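Local coordinates for protein MccF (PDB 4IIY) that probably acts as a serine hydrolase of the peptidase S66 (LD-carboxypeptidase) family, serving as a self-immunity protein against microcin C7, at residues D120-L125 and Y144-A149; N245-T250 and E280-M285; P259-G264 and N289-K294. The protein carries 1 engineered substitution. All coordinates share one frame; numbering follows the deposited sequence. Where two conformers were deposited one is given.

Contact 1. Residues D120-L125 and Y144-A149. Engineered in segment 144-149: Ala145 (natural residue Ser). With 1EI (5'-O-(L-alpha-glutamylsulfamoyl)inosine), chain K.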
loop_
_atom_site.group_PDB
_atom_site.type_symbol
_atom_site.label_atom_id
_atom_site.label_comp_id
_atom_site.label_asym_id
_atom_site.label_seq_id
_atom_site.Cartn_x
_atom_site.Cartn_y
_atom_site.Cartn_z
ATOM N N ASP B 120 5.035 -6.405 8.286
ATOM C CA ASP B 120 4.260 -5.258 7.813
ATOM C C ASP B 120 4.657 -3.938 8.477
ATOM O O ASP B 120 4.251 -2.876 7.998
ATOM C CB ASP B 120 2.770 -5.470 8.100
ATOM C CG ASP B 120 2.162 -6.565 7.269
ATOM O OD1 ASP B 120 1.778 -6.290 6.113
ATOM O OD2 ASP B 120 2.052 -7.696 7.777
ATOM N N ASN B 121 5.403 -3.990 9.581
ATOM C CA ASN B 121 5.373 -2.895 10.552
ATOM C C ASN B 121 6.688 -2.199 10.866
ATOM O O ASN B 121 6.747 -1.390 11.798
ATOM C CB ASN B 121 4.682 -3.374 11.841
ATOM C CG ASN B 121 3.256 -3.778 11.590
ATOM O OD1 ASN B 121 2.870 -4.913 11.815
ATOM N ND2 ASN B 121 2.467 -2.851 11.060
ATOM N N SER B 122 7.743 -2.472 10.114
ATOM C CA SER B 122 9.009 -1.841 10.459
ATOM C C SER B 122 9.012 -0.335 10.206
ATOM O O SER B 122 9.764 0.384 10.868
ATOM C CB SER B 122 10.205 -2.525 9.801
ATOM O OG SER B 122 10.314 -2.196 8.435
ATOM N N ASN B 123 8.158 0.156 9.304
ATOM C CA ASN B 123 8.098 1.607 9.096
ATOM C C ASN B 123 7.783 2.377 10.383
ATOM O O ASN B 123 8.211 3.522 10.539
ATOM C CB ASN B 123 7.175 2.025 7.931
ATOM C CG ASN B 123 5.692 1.791 8.215
ATOM O OD1 ASN B 123 5.310 0.817 8.872
ATOM N ND2 ASN B 123 4.840 2.685 7.701
ATOM N N SER B 124 7.053 1.753 11.304
ATOM C CA SER B 124 6.721 2.414 12.568
ATOM C C SER B 124 7.953 2.846 13.354
ATOM O O SER B 124 7.888 3.793 14.143
ATOM C CB SER B 124 5.902 1.498 13.468
ATOM O OG SER B 124 4.617 1.247 12.945
ATOM N N LEU B 125 9.055 2.121 13.189
ATOM C CA LEU B 125 10.247 2.334 14.007
ATOM C C LEU B 125 11.018 3.583 13.635
ATOM O O LEU B 125 11.830 4.057 14.432
ATOM C CB LEU B 125 11.212 1.154 13.875
ATOM C CG LEU B 125 10.961 -0.129 14.662
ATOM C CD1 LEU B 125 9.603 -0.740 14.345
ATOM C CD2 LEU B 125 12.087 -1.113 14.397
ATOM N N TYR B 144 15.224 -7.978 3.987
ATOM C CA TYR B 144 14.441 -7.723 2.780
ATOM C C TYR B 144 12.965 -7.572 3.122
ATOM O O TYR B 144 12.597 -7.525 4.299
ATOM C CB TYR B 144 14.718 -8.792 1.696
ATOM C CG TYR B 144 14.138 -10.171 1.941
ATOM C CD1 TYR B 144 13.007 -10.589 1.255
ATOM C CD2 TYR B 144 14.738 -11.069 2.825
ATOM C CE1 TYR B 144 12.471 -11.855 1.452
ATOM C CE2 TYR B 144 14.217 -12.333 3.015
ATOM C CZ TYR B 144 13.083 -12.713 2.339
ATOM O OH TYR B 144 12.585 -13.978 2.574
ATOM N N ALA B 145 12.121 -7.472 2.105
ATOM C CA ALA B 145 10.680 -7.495 2.313
ATOM C C ALA B 145 10.272 -6.280 3.143
ATOM O O ALA B 145 10.683 -5.164 2.829
ATOM C CB ALA B 145 10.252 -8.802 2.960
ATOM N N ASP B 146 9.469 -6.459 4.184
ATOM C CA ASP B 146 9.071 -5.314 5.009
ATOM C C ASP B 146 10.248 -4.506 5.545
ATOM O O ASP B 146 10.132 -3.292 5.804
ATOM C CB ASP B 146 8.215 -5.773 6.190
ATOM C CG ASP B 146 7.780 -4.615 7.050
ATOM O OD1 ASP B 146 6.923 -3.840 6.591
ATOM O OD2 ASP B 146 8.326 -4.460 8.165
ATOM N N THR B 147 11.377 -5.173 5.754
ATOM C CA THR B 147 12.544 -4.492 6.308
ATOM C C THR B 147 13.109 -3.419 5.368
ATOM O O THR B 147 13.924 -2.588 5.778
ATOM C CB THR B 147 13.604 -5.518 6.719
ATOM O OG1 THR B 147 12.942 -6.636 7.325
ATOM C CG2 THR B 147 14.574 -4.915 7.726
ATOM N N THR B 148 12.656 -3.419 4.115
ATOM C CA THR B 148 12.906 -2.306 3.211
ATOM C C THR B 148 12.701 -0.946 3.875
ATOM O O THR B 148 13.445 -0.004 3.619
ATOM C CB THR B 148 11.955 -2.386 1.997
ATOM O OG1 THR B 148 12.227 -3.569 1.238
ATOM C CG2 THR B 148 12.101 -1.174 1.079
ATOM N N ALA B 149 11.677 -0.820 4.712
ATOM C CA ALA B 149 11.427 0.481 5.335
ATOM C C ALA B 149 12.651 0.958 6.123
ATOM O O ALA B 149 12.999 2.145 6.089
ATOM C CB ALA B 149 10.193 0.429 6.223
HETATM O O6 1EI K . 3.754 -20.213 6.847
HETATM C C6 1EI K . 4.507 -19.992 5.874
HETATM N N1 1EI K . 4.654 -20.894 4.882
HETATM C C2 1EI K . 5.463 -20.673 3.831
HETATM N N3 1EI K . 6.187 -19.551 3.684
HETATM C C5 1EI K . 5.267 -18.733 5.784
HETATM C C4 1EI K . 6.124 -18.573 4.613
HETATM N N7 1EI K . 5.414 -17.617 6.527
HETATM C C8 1EI K . 6.289 -16.807 5.885
HETATM N N9 1EI K . 6.703 -17.385 4.746
HETATM C "C1'" 1EI K . 7.646 -16.815 3.770
HETATM O "O4'" 1EI K . 8.608 -15.974 4.390
HETATM C "C2'" 1EI K . 6.871 -15.926 2.820
HETATM O "O2'" 1EI K . 6.436 -16.681 1.689
HETATM C "C3'" 1EI K . 7.880 -14.866 2.438
HETATM O "O3'" 1EI K . 8.402 -15.149 1.143
HETATM C "C4'" 1EI K . 9.010 -14.985 3.446
HETATM C "C5'" 1EI K . 9.298 -13.658 4.137
HETATM O "O5'" 1EI K . 8.163 -13.218 4.888
HETATM S SBF 1EI K . 8.108 -11.752 5.336
HETATM O OAE 1EI K . 7.382 -11.679 6.586
HETATM O OAF 1EI K . 9.473 -11.320 5.475
HETATM N NAQ 1EI K . 7.405 -10.975 4.197
HETATM C C 1EI K . 7.259 -9.636 4.101
HETATM O O 1EI K . 7.665 -8.783 4.882
HETATM C CA 1EI K . 6.552 -9.140 2.872
HETATM N N 1EI K . 6.048 -10.250 2.082
HETATM C CB 1EI K . 5.433 -8.184 3.271
HETATM C CG 1EI K . 5.306 -7.037 2.274
HETATM C CD 1EI K . 4.530 -7.478 1.053
HETATM O OE1 1EI K . 4.411 -8.699 0.820
HETATM O OE2 1EI K . 4.038 -6.599 0.325
HETATM O O HOH W 1 6.604 -1.254 7.222
#
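The carboxylate of Asp146 is the flat group on which this contact turns, with the backbone of Asp120 laid over one of its faces: Asp120 N stands 3.5 Å from Asp146 CG. OD2 accepts from Ser122 N through its syn lone pair, a hydrogen bond of 2.8 Å and 153°. Ser122 was modelled in two conformers; in one of them OG lies 3.0 Å from Asp146 OD2 and 2.9 Å from Asp146 O, and its bonding is therefore uncertain. Asp146 OD1 lies 2.7 Å from a water that accepts from Asn123 N and probably donates to the carboxylate, though other acceptors compete for its protons. With CG anti to the backbone N (chi1 -180°), the Asp146 side chain is directed into the 120-123 turn. An alanine at Asp146 removes the carboxylate, and Ser122 N would then probably be left without its acceptor and the turn held less firmly. Beside this polar centre, Ala149 CB packs 3.8 Å from Asn123 CB. Towards the inhibitor, Asp146 N donates to the glutamyl O of 1EI at 3.0 Å, next to the engineered Ala145 that stands where the predicted nucleophilic serine would be. The positive phi of Ala145 (64°), between strand and helix, recalls a nucleophile elbow, and the backbone amide directed at the inhibitor carbonyl is consistent with part of an oxyanion hole. In the fold, the turn after strand 110-115 is thus held against the link from strand 140-143 to helix 148-158. Helix 246-249 packs on this link through Thr248, while the second subunit also packs on the turn, Ala277 O of that subunit accepting from Asn121 ND2.

Contact 2. Residues N245-T250 and E280-M285. With 1EI (5'-O-(L-alpha-glutamylsulfamoyl)inosine), chain K.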
loop_
_atom_site.group_PDB
_atom_site.type_symbol
_atom_site.label_atom_id
_atom_site.label_comp_id
_atom_site.label_asym_id
_atom_site.label_seq_id
_atom_site.Cartn_x
_atom_site.Cartn_y
_atom_site.Cartn_z
ATOM N N ASN B 245 11.475 -3.648 -1.654
ATOM C CA ASN B 245 10.128 -4.192 -1.779
ATOM C C ASN B 245 9.154 -3.058 -2.060
ATOM O O ASN B 245 8.992 -2.148 -1.246
ATOM C CB ASN B 245 9.746 -4.946 -0.506
ATOM C CG ASN B 245 8.381 -5.606 -0.602
ATOM O OD1 ASN B 245 7.360 -5.027 -0.200
ATOM N ND2 ASN B 245 8.350 -6.833 -1.113
ATOM N N LEU B 246 8.495 -3.113 -3.208
ATOM C CA LEU B 246 7.706 -1.979 -3.675
ATOM C C LEU B 246 6.479 -1.724 -2.804
ATOM O O LEU B 246 6.209 -0.588 -2.424
ATOM C CB LEU B 246 7.334 -2.159 -5.147
ATOM C CG LEU B 246 6.463 -1.077 -5.772
ATOM C CD1 LEU B 246 7.068 0.313 -5.594
ATOM C CD2 LEU B 246 6.235 -1.403 -7.255
ATOM N N ASN B 247 5.737 -2.773 -2.460
ATOM C CA ASN B 247 4.608 -2.563 -1.576
ATOM C C ASN B 247 5.048 -1.909 -0.258
ATOM O O ASN B 247 4.369 -1.023 0.271
ATOM C CB ASN B 247 3.886 -3.880 -1.315
ATOM C CG ASN B 247 2.525 -3.675 -0.692
ATOM O OD1 ASN B 247 1.665 -3.014 -1.265
ATOM N ND2 ASN B 247 2.326 -4.234 0.492
ATOM N N THR B 248 6.173 -2.347 0.293
ATOM C CA THR B 248 6.662 -1.757 1.537
ATOM C C THR B 248 7.027 -0.274 1.393
ATOM O O THR B 248 6.830 0.515 2.322
ATOM C CB THR B 248 7.865 -2.544 2.079
ATOM O OG1 THR B 248 7.465 -3.894 2.319
ATOM C CG2 THR B 248 8.372 -1.950 3.385
ATOM N N LEU B 249 7.548 0.118 0.235
ATOM C CA LEU B 249 7.906 1.515 0.013
ATOM C C LEU B 249 6.706 2.449 0.187
ATOM O O LEU B 249 6.875 3.611 0.554
ATOM C CB LEU B 249 8.546 1.712 -1.362
ATOM C CG LEU B 249 9.951 1.120 -1.512
ATOM C CD1 LEU B 249 10.405 1.198 -2.969
ATOM C CD2 LEU B 249 10.972 1.796 -0.596
ATOM N N THR B 250 5.502 1.961 -0.082
ATOM C CA THR B 250 4.321 2.787 0.131
ATOM C C THR B 250 4.189 3.272 1.583
ATOM O O THR B 250 3.547 4.291 1.832
ATOM C CB THR B 250 2.996 2.093 -0.294
ATOM O OG1 THR B 250 2.689 1.008 0.590
ATOM C CG2 THR B 250 3.058 1.602 -1.737
ATOM N N GLU B 280 -0.528 -3.818 -10.814
ATOM C CA GLU B 280 -0.872 -2.666 -11.642
ATOM C C GLU B 280 -0.938 -1.388 -10.800
ATOM O O GLU B 280 -0.428 -0.336 -11.196
ATOM C CB GLU B 280 -2.192 -2.879 -12.397
ATOM C CG GLU B 280 -2.510 -1.674 -13.295
ATOM C CD GLU B 280 -3.870 -1.713 -13.979
ATOM O OE1 GLU B 280 -4.332 -2.804 -14.384
ATOM O OE2 GLU B 280 -4.485 -0.625 -14.117
ATOM N N ARG B 281 -1.565 -1.473 -9.632
ATOM C CA ARG B 281 -1.693 -0.310 -8.758
ATOM C C ARG B 281 -0.328 0.260 -8.365
ATOM O O ARG B 281 -0.112 1.476 -8.393
ATOM C CB ARG B 281 -2.479 -0.689 -7.503
ATOM C CG ARG B 281 -2.824 0.469 -6.611
ATOM C CD ARG B 281 -3.736 -0.000 -5.469
ATOM N NE ARG B 281 -2.968 -0.551 -4.356
ATOM C CZ ARG B 281 -2.324 0.206 -3.480
ATOM N NH1 ARG B 281 -2.374 1.524 -3.603
ATOM N NH2 ARG B 281 -1.636 -0.344 -2.487
ATOM N N LEU B 282 0.595 -0.621 -7.987
ATOM C CA LEU B 282 1.914 -0.180 -7.541
ATOM C C LEU B 282 2.748 0.383 -8.692
ATOM O O LEU B 282 3.456 1.376 -8.517
ATOM C CB LEU B 282 2.652 -1.322 -6.836
ATOM C CG LEU B 282 2.022 -1.783 -5.523
ATOM C CD1 LEU B 282 2.655 -3.097 -5.074
ATOM C CD2 LEU B 282 2.162 -0.732 -4.428
ATOM N N PHE B 283 2.660 -0.227 -9.872
ATOM C CA PHE B 283 3.373 0.308 -11.027
ATOM C C PHE B 283 2.794 1.680 -11.403
ATOM O O PHE B 283 3.543 2.612 -11.723
ATOM C CB PHE B 283 3.280 -0.638 -12.231
ATOM C CG PHE B 283 4.112 -1.903 -12.125
ATOM C CD1 PHE B 283 5.134 -2.038 -11.199
ATOM C CD2 PHE B 283 3.860 -2.957 -12.994
ATOM C CE1 PHE B 283 5.887 -3.217 -11.144
ATOM C CE2 PHE B 283 4.603 -4.119 -12.960
ATOM C CZ PHE B 283 5.624 -4.249 -12.041
ATOM N N SER B 284 1.469 1.823 -11.371
ATOM C CA SER B 284 0.873 3.130 -11.652
ATOM C C SER B 284 1.253 4.186 -10.606
ATOM O O SER B 284 1.453 5.341 -10.959
ATOM C CB SER B 284 -0.639 3.038 -11.847
ATOM O OG SER B 284 -0.912 2.572 -13.169
ATOM N N MET B 285 1.387 3.791 -9.338
ATOM C CA MET B 285 1.885 4.713 -8.317
ATOM C C MET B 285 3.232 5.304 -8.732
ATOM O O MET B 285 3.442 6.516 -8.681
ATOM C CB MET B 285 1.994 4.000 -6.968
ATOM C CG MET B 285 2.378 4.896 -5.781
ATOM S SD MET B 285 4.150 5.262 -5.625
ATOM C CE MET B 285 4.770 3.633 -5.223
HETATM O O6 1EI K . 3.754 -20.213 6.847
HETATM C C6 1EI K . 4.507 -19.992 5.874
HETATM N N1 1EI K . 4.654 -20.894 4.882
HETATM C C2 1EI K . 5.463 -20.673 3.831
HETATM N N3 1EI K . 6.187 -19.551 3.684
HETATM C C5 1EI K . 5.267 -18.733 5.784
HETATM C C4 1EI K . 6.124 -18.573 4.613
HETATM N N7 1EI K . 5.414 -17.617 6.527
HETATM C C8 1EI K . 6.289 -16.807 5.885
HETATM N N9 1EI K . 6.703 -17.385 4.746
HETATM C "C1'" 1EI K . 7.646 -16.815 3.770
HETATM O "O4'" 1EI K . 8.608 -15.974 4.390
HETATM C "C2'" 1EI K . 6.871 -15.926 2.820
HETATM O "O2'" 1EI K . 6.436 -16.681 1.689
HETATM C "C3'" 1EI K . 7.880 -14.866 2.438
HETATM O "O3'" 1EI K . 8.402 -15.149 1.143
HETATM C "C4'" 1EI K . 9.010 -14.985 3.446
HETATM C "C5'" 1EI K . 9.298 -13.658 4.137
HETATM O "O5'" 1EI K . 8.163 -13.218 4.888
HETATM S SBF 1EI K . 8.108 -11.752 5.336
HETATM O OAE 1EI K . 7.382 -11.679 6.586
HETATM O OAF 1EI K . 9.473 -11.320 5.475
HETATM N NAQ 1EI K . 7.405 -10.975 4.197
HETATM C C 1EI K . 7.259 -9.636 4.101
HETATM O O 1EI K . 7.665 -8.783 4.882
HETATM C CA 1EI K . 6.552 -9.140 2.872
HETATM N N 1EI K . 6.048 -10.250 2.082
HETATM C CB 1EI K . 5.433 -8.184 3.271
HETATM C CG 1EI K . 5.306 -7.037 2.274
HETATM C CD 1EI K . 4.530 -7.478 1.053
HETATM O OE1 1EI K . 4.411 -8.699 0.820
HETATM O OE2 1EI K . 4.038 -6.599 0.325
#
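Leu282 packs from helix 276-288 against the short helix 246-249, and each part of it finds a different neighbour. Its CB lies 3.6 Å from Leu246 CD2, the two leucines running antiparallel alongside each other. CG, anti to the carbonyl carbon (chi1 -66°), carries the two methyls on to Asn247 and Thr250. There CD1 rests 3.9 Å from Asn247 OD1, and CD2 meets Thr250 CG2 at 3.7 Å. Around this core Leu246 spreads its own branches, CD2 also approaching the Phe283 ring at CD1 and CD1 reaching the bent Met285 at its CE, 4.1 Å away. The packing is largely apolar, the Asn247 amide oxygen lying against the leucine methyls while its ND2 turns to the inhibitor. Asn247 ND2 donates to OE2 of the inhibitor's glutamyl group at 2.9 Å, somewhat bent at 131°. Asn245 OD1 caps the helix, accepting from Thr248 N at 3.0 Å and also from Thr248 OG1, which lies above the amide plane. Asn245 ND2 is held by Glu270, predicted to belong to the charge relay, while Arg281 finds its main polar partner in Thr250 of the second subunit. The arrangement is that of an N-capped helix following strand 236-245, backed by leucine packing and lining the pocket that receives the glutamyl carboxylate.

Contact 3. Residues P259-G264 and N289-K294. With EDO (1,2-ethanediol), chain M.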
loop_
_atom_site.group_PDB
_atom_site.type_symbol
_atom_site.label_atom_id
_atom_site.label_comp_id
_atom_site.label_asym_id
_atom_site.label_seq_id
_atom_site.Cartn_x
_atom_site.Cartn_y
_atom_site.Cartn_z
ATOM N N PRO B 259 14.195 7.696 0.229
ATOM C CA PRO B 259 15.286 8.301 -0.548
ATOM C C PRO B 259 14.764 8.919 -1.839
ATOM O O PRO B 259 13.945 8.323 -2.528
ATOM C CB PRO B 259 16.203 7.120 -0.880
ATOM C CG PRO B 259 15.791 6.010 0.027
ATOM C CD PRO B 259 14.367 6.243 0.414
ATOM N N GLU B 260 15.243 10.114 -2.163
ATOM C CA GLU B 260 14.877 10.766 -3.413
ATOM C C GLU B 260 15.422 9.958 -4.587
ATOM O O GLU B 260 16.609 9.626 -4.614
ATOM C CB GLU B 260 15.437 12.192 -3.480
ATOM C CG GLU B 260 15.065 12.923 -4.769
ATOM C CD GLU B 260 15.832 14.217 -4.978
ATOM O OE1 GLU B 260 16.962 14.338 -4.464
ATOM O OE2 GLU B 260 15.301 15.112 -5.669
ATOM N N ILE B 261 14.553 9.655 -5.544
ATOM C CA ILE B 261 14.956 9.022 -6.794
ATOM C C ILE B 261 15.363 10.109 -7.774
ATOM O O ILE B 261 14.677 11.123 -7.908
ATOM C CB ILE B 261 13.822 8.165 -7.368
ATOM C CG1 ILE B 261 13.554 6.994 -6.419
ATOM C CG2 ILE B 261 14.173 7.662 -8.770
ATOM C CD1 ILE B 261 12.321 6.168 -6.755
ATOM N N ARG B 262 16.495 9.903 -8.436
ATOM C CA ARG B 262 17.073 10.945 -9.271
ATOM C C ARG B 262 17.290 10.485 -10.694
ATOM O O ARG B 262 17.364 9.289 -10.970
ATOM C CB ARG B 262 18.398 11.419 -8.675
ATOM C CG ARG B 262 18.235 12.052 -7.296
ATOM C CD ARG B 262 19.446 12.879 -6.895
ATOM N NE ARG B 262 20.514 12.061 -6.331
ATOM C CZ ARG B 262 20.684 11.848 -5.030
ATOM N NH1 ARG B 262 19.852 12.393 -4.152
ATOM N NH2 ARG B 262 21.688 11.092 -4.607
ATOM N N ASN B 263 17.374 11.453 -11.603
ATOM C CA ASN B 263 17.688 11.158 -12.993
ATOM C C ASN B 263 18.882 10.222 -13.094
ATOM O O ASN B 263 19.918 10.460 -12.481
ATOM C CB ASN B 263 17.998 12.447 -13.759
ATOM C CG ASN B 263 16.766 13.288 -14.011
ATOM O OD1 ASN B 263 15.664 12.769 -14.185
ATOM N ND2 ASN B 263 16.951 14.604 -14.051
ATOM N N GLY B 264 18.730 9.167 -13.882
ATOM C CA GLY B 264 19.822 8.239 -14.092
ATOM C C GLY B 264 19.893 7.068 -13.129
ATOM O O GLY B 264 20.664 6.150 -13.363
ATOM N N ASN B 289 4.209 9.268 -9.872
ATOM C CA ASN B 289 5.277 9.952 -9.163
ATOM C C ASN B 289 6.470 10.355 -10.038
ATOM O O ASN B 289 7.487 10.824 -9.533
ATOM C CB ASN B 289 5.729 9.102 -7.982
ATOM C CG ASN B 289 4.883 9.349 -6.756
ATOM O OD1 ASN B 289 5.198 10.226 -5.946
ATOM N ND2 ASN B 289 3.783 8.628 -6.633
ATOM N N ARG B 290 6.315 10.198 -11.345
ATOM C CA ARG B 290 7.325 10.590 -12.337
ATOM C C ARG B 290 8.600 9.765 -12.261
ATOM O O ARG B 290 9.636 10.149 -12.824
ATOM C CB ARG B 290 7.647 12.092 -12.258
ATOM C CG ARG B 290 6.425 12.992 -12.405
ATOM C CD ARG B 290 6.828 14.459 -12.354
ATOM N NE ARG B 290 5.687 15.357 -12.512
ATOM C CZ ARG B 290 5.244 15.807 -13.682
ATOM N NH1 ARG B 290 5.844 15.440 -14.807
ATOM N NH2 ARG B 290 4.200 16.625 -13.728
ATOM N N VAL B 291 8.539 8.623 -11.586
ATOM C CA VAL B 291 9.708 7.779 -11.468
ATOM C C VAL B 291 10.204 7.323 -12.847
ATOM O O VAL B 291 11.415 7.253 -13.091
ATOM C CB VAL B 291 9.417 6.570 -10.564
ATOM C CG1 VAL B 291 10.584 5.599 -10.578
ATOM C CG2 VAL B 291 9.112 7.039 -9.138
ATOM N N PHE B 292 9.276 7.033 -13.753
ATOM C CA PHE B 292 9.643 6.521 -15.072
ATOM C C PHE B 292 10.148 7.627 -16.008
ATOM O O PHE B 292 10.619 7.339 -17.110
ATOM C CB PHE B 292 8.489 5.725 -15.696
ATOM C CG PHE B 292 8.039 4.550 -14.858
ATOM C CD1 PHE B 292 8.960 3.744 -14.203
ATOM C CD2 PHE B 292 6.688 4.265 -14.710
ATOM C CE1 PHE B 292 8.545 2.670 -13.425
ATOM C CE2 PHE B 292 6.272 3.187 -13.937
ATOM C CZ PHE B 292 7.198 2.396 -13.298
ATOM N N ASP B 293 10.075 8.879 -15.561
ATOM C CA ASP B 293 10.696 9.990 -16.282
ATOM C C ASP B 293 12.153 10.164 -15.870
ATOM O O ASP B 293 12.906 10.885 -16.535
ATOM C CB ASP B 293 9.947 11.304 -16.019
ATOM C CG ASP B 293 8.560 11.335 -16.642
ATOM O OD1 ASP B 293 8.313 10.583 -17.607
ATOM O OD2 ASP B 293 7.722 12.134 -16.163
ATOM N N LYS B 294 12.544 9.523 -14.773
ATOM C CA LYS B 294 13.876 9.698 -14.212
ATOM C C LYS B 294 14.813 8.519 -14.426
ATOM O O LYS B 294 15.988 8.715 -14.737
ATOM C CB LYS B 294 13.791 9.947 -12.707
ATOM C CG LYS B 294 13.126 11.246 -12.288
ATOM C CD LYS B 294 12.959 11.232 -10.766
ATOM C CE LYS B 294 12.248 12.448 -10.211
ATOM N NZ LYS B 294 12.028 12.253 -8.742
HETATM C C1 EDO M . 10.180 9.063 -4.932
HETATM O O1 EDO M . 9.334 9.728 -5.884
HETATM C C2 EDO M . 11.124 10.072 -4.301
HETATM O O2 EDO M . 11.913 10.650 -5.346
#
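Ile261 is the first residue of the loop to meet the other segment, its CD1 resting 4.1 Å from Val291 CG2 with the two branched side chains set nearly perpendicular. The same residue is used at both polar backbone atoms. Its N donates to O2 of a bound ethanediol, probably from the crystallisation liquor, and its O accepts from Lys294 NZ at 3.0 Å, the ammonium tilted 30° from the carbonyl plane. Lys294 gets there by an extended chain whose CD passes 3.3 Å from Ile261 O. Glu260, one residue upstream of Ile261, puts OE1 at the guanidinium edge of Arg262 in a long, weak salt bridge, and Arg262 turns its CB away from Lys294. At Asn263 the amide lies across the lysine, OD1 sitting 3.5 Å from Lys294 CG, and a CH···O contact runs from Asn263 CA to Lys294 O. Gly264 N then closes the contact with a nearly straight bond to Lys294 O, 2.9 Å and 165°. With phi 91°, a side chain on Gly264 would collide with Asn263 O. The loop between helix 246-249 and strand 266-270 is thereby tied, away from the inhibitor pocket, to the short, weakly bonded helix 291-294, which follows the Schellman motif completed by Arg290 at the end of helix 276-288. Since Lys294 NZ donates to a main-chain carbonyl and Lys294 O accepts from a main-chain amide, the polar part probably depends more on the loop's path than on its side chains.

How the contacts relate
From the N terminus, contact 1 comes first, bringing 120-125 and 144-149 together round helix 131-136 and strand 140-143 in the LD-carboxypeptidase N-terminal domain. It is complete before contact 2 opens at 245-250. Contacts 2 and 3 cross: 259-264 falls between the two segments of contact 2, and 289-294 follows its second one, so helices 276-288 and 291-294 are tied in turn to the ends of the link between strands 236-245 and 266-270. Contacts 1 and 2 meet through a probable hydrogen bond from Asn245 N to Thr148 OG1, joining the N-terminal and C-terminal domains at the inhibitor pocket. Contacts 2 and 3 touch where Phe283 O packs on Phe292.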